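Local coordinates for protein ferredoxin (Mycobacterium smegmatis, PDB 2V2K) that transfers electrons in metabolic reactions as a 7Fe ferredoxin, using one [3Fe-4S] and one [4Fe-4S] cluster, at the Fe3-s4 cluster site. Coordinates in Å, arbitrary orientation; residue numbers count along the deposited sequence, not the author numbering.

The Fe3-s4 cluster site. Residues 4, 8, 11-16, 32, 49-51, 53-54. With F3S (Fe3-s4 cluster), chain B.
This is the [3Fe-4S] site of a 7Fe bacterial-type ferredoxin, an Fe3S4 cluster completely buried by protein and held by three cysteines, one to each iron. Cys8, at the end of the 3-10 helix 6-8, is the one to trace. Its CB stands 3.9 Å from sulfide S4 of the cluster, and SG, swung anti to the backbone N (chi1 -175°), bonds FE3 at 2.4 Å. The same SG accepts a nearly straight hydrogen bond from Leu32 N at 3.5 Å, which would help hold the sulfur in place from the first residue of strand 32-34. Cys49 also has its SG anti to the backbone N (chi1 178°) and reaches FE4; Ala53 N donates to Cys49 SG at 3.3 Å, with a weaker approach from Val51 N. Cys16 differs: on helix 15-19 its SG sits in the crowded position between backbone N and carbonyl carbon (chi1 59°), and from there it meets FE1. With three cluster sulfides each, all three irons are close to tetrahedral. N-H donation to the sulfurs of Cys8 and Cys49 would be expected to draw off some negative charge and so may tune the potential.

Around the sulfides the wall is largely aliphatic. Leu32 lays both methyls against S1, CD1 at 3.7 Å. Ile4 and Ile54 bring side-chain carbons up to S3 alongside the methyl of Ala53, while Val51 points CG2, also in the crowded position, at S4 from 3.8 Å. Pro50 CD and Ala15 CB cap S2. The backbone of Lys12 and Lys14 passes over S1, Lys14 N lying 3.3 Å from that sulfide, and their side chains run away from the cluster.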
loop_
_atom_site.group_PDB
_atom_site.type_symbol
_atom_site.label_atom_id
_atom_site.label_comp_id
_atom_site.label_asym_id
_atom_site.label_seq_id
_atom_site.Cartn_x
_atom_site.Cartn_y
_atom_site.Cartn_z
ATOM N N ILE A 4 -0.187 -2.572 3.364
ATOM C CA ILE A 4 -0.112 -3.502 2.234
ATOM C C ILE A 4 1.278 -4.178 2.254
ATOM O O ILE A 4 2.317 -3.508 2.285
ATOM C CB ILE A 4 -0.411 -2.793 0.881
ATOM C CG1 ILE A 4 -1.778 -2.078 0.937
ATOM C CG2 ILE A 4 -0.366 -3.797 -0.266
ATOM C CD1 ILE A 4 -2.219 -1.391 -0.351
ATOM N N CYS A 8 0.770 -8.118 -2.742
ATOM C CA CYS A 8 0.348 -7.134 -3.735
ATOM C C CYS A 8 1.340 -6.962 -4.895
ATOM O O CYS A 8 0.924 -6.565 -5.986
ATOM C CB CYS A 8 0.116 -5.770 -3.060
ATOM S SG CYS A 8 -0.560 -4.477 -4.142
ATOM N N VAL A 11 0.887 -7.788 -8.569
ATOM C CA VAL A 11 -0.487 -8.276 -8.676
ATOM C C VAL A 11 -1.411 -7.067 -8.843
ATOM O O VAL A 11 -2.109 -6.950 -9.850
ATOM C CB VAL A 11 -0.885 -9.175 -7.462
ATOM C CG1 VAL A 11 -2.334 -9.674 -7.572
ATOM C CG2 VAL A 11 0.058 -10.335 -7.360
ATOM N N LYS A 12 -1.412 -6.169 -7.860
ATOM C CA LYS A 12 -2.193 -4.913 -7.939
ATOM C C LYS A 12 -3.646 -5.101 -8.421
ATOM O O LYS A 12 -4.066 -4.516 -9.423
ATOM C CB LYS A 12 -1.462 -3.867 -8.788
ATOM C CG LYS A 12 -0.206 -3.301 -8.107
ATOM C CD LYS A 12 0.767 -2.629 -9.065
ATOM C CE LYS A 12 0.175 -1.464 -9.809
ATOM N NZ LYS A 12 1.121 -0.869 -10.822
ATOM N N ASP A 13 -4.419 -5.917 -7.701
ATOM C CA ASP A 13 -5.807 -6.191 -8.121
ATOM C C ASP A 13 -6.688 -4.931 -8.110
ATOM O O ASP A 13 -7.578 -4.781 -8.979
ATOM C CB ASP A 13 -6.426 -7.271 -7.238
ATOM C CG ASP A 13 -7.821 -7.624 -7.665
ATOM O OD1 ASP A 13 -7.972 -8.399 -8.636
ATOM O OD2 ASP A 13 -8.763 -7.127 -7.039
ATOM N N LYS A 14 -6.432 -4.067 -7.112
ATOM C CA LYS A 14 -7.059 -2.765 -6.925
ATOM C C LYS A 14 -8.536 -2.824 -6.463
ATOM O O LYS A 14 -9.239 -1.840 -6.530
ATOM C CB LYS A 14 -6.894 -1.869 -8.174
ATOM C CG LYS A 14 -5.467 -1.464 -8.486
ATOM C CD LYS A 14 -5.445 -0.616 -9.745
ATOM C CE LYS A 14 -4.128 -0.681 -10.492
ATOM N NZ LYS A 14 -4.040 0.419 -11.529
ATOM N N ALA A 15 -8.980 -3.958 -5.937
ATOM C CA ALA A 15 -10.287 -4.037 -5.295
ATOM C C ALA A 15 -10.379 -3.102 -4.079
ATOM O O ALA A 15 -11.432 -2.521 -3.797
ATOM C CB ALA A 15 -10.547 -5.468 -4.863
ATOM N N CYS A 16 -9.265 -2.996 -3.342
ATOM C CA CYS A 16 -9.155 -2.189 -2.103
ATOM C C CYS A 16 -9.484 -0.713 -2.268
ATOM O O CYS A 16 -10.137 -0.122 -1.396
ATOM C CB CYS A 16 -7.750 -2.321 -1.516
ATOM S SG CYS A 16 -6.434 -1.792 -2.641
ATOM N N LEU A 32 0.462 -1.168 -4.445
ATOM C CA LEU A 32 -0.225 -0.056 -3.785
ATOM C C LEU A 32 0.277 0.089 -2.335
ATOM O O LEU A 32 0.835 -0.839 -1.772
ATOM C CB LEU A 32 -1.743 -0.222 -3.818
ATOM C CG LEU A 32 -2.347 0.363 -5.088
ATOM C CD1 LEU A 32 -1.881 -0.485 -6.285
ATOM C CD2 LEU A 32 -3.866 0.449 -5.013
ATOM N N CYS A 49 -9.255 -7.841 -0.667
ATOM C CA CYS A 49 -8.058 -8.170 -1.391
ATOM C C CYS A 49 -8.010 -9.678 -1.687
ATOM O O CYS A 49 -8.048 -10.425 -0.759
ATOM C CB CYS A 49 -6.819 -7.765 -0.621
ATOM S SG CYS A 49 -5.285 -8.230 -1.514
ATOM N N PRO A 50 -7.953 -10.059 -2.961
ATOM C CA PRO A 50 -8.038 -11.478 -3.300
ATOM C C PRO A 50 -6.792 -12.295 -2.966
ATOM O O PRO A 50 -6.861 -13.544 -2.946
ATOM C CB PRO A 50 -8.300 -11.450 -4.808
ATOM C CG PRO A 50 -7.693 -10.184 -5.278
ATOM C CD PRO A 50 -7.899 -9.214 -4.176
ATOM N N VAL A 51 -5.667 -11.622 -2.701
ATOM C CA VAL A 51 -4.427 -12.291 -2.308
ATOM C C VAL A 51 -4.032 -12.035 -0.839
ATOM O O VAL A 51 -2.917 -12.350 -0.428
ATOM C CB VAL A 51 -3.268 -11.946 -3.297
ATOM C CG1 VAL A 51 -3.619 -12.402 -4.713
ATOM C CG2 VAL A 51 -2.967 -10.448 -3.302
ATOM N N ALA A 53 -3.253 -9.335 0.886
ATOM C CA ALA A 53 -2.073 -8.461 1.039
ATOM C C ALA A 53 -2.184 -7.477 2.199
ATOM O O ALA A 53 -1.171 -6.969 2.675
ATOM C CB ALA A 53 -1.828 -7.663 -0.240
ATOM N N ILE A 54 -3.409 -7.191 2.626
ATOM C CA ILE A 54 -3.676 -6.100 3.567
ATOM C C ILE A 54 -3.870 -6.615 4.987
ATOM O O ILE A 54 -4.632 -7.567 5.204
ATOM C CB ILE A 54 -4.916 -5.259 3.167
ATOM C CG1 ILE A 54 -4.720 -4.673 1.777
ATOM C CG2 ILE A 54 -5.104 -4.172 4.192
ATOM C CD1 ILE A 54 -5.839 -3.824 1.262
HETATM FE FE1 F3S B . -5.281 -3.806 -3.309
HETATM FE FE3 F3S B . -2.950 -4.895 -3.931
HETATM FE FE4 F3S B . -4.900 -6.412 -2.976
HETATM S S1 F3S B . -3.912 -3.370 -5.063
HETATM S S2 F3S B . -6.798 -5.456 -3.678
HETATM S S3 F3S B . -3.805 -4.720 -1.979
HETATM S S4 F3S B . -3.311 -6.917 -4.565
#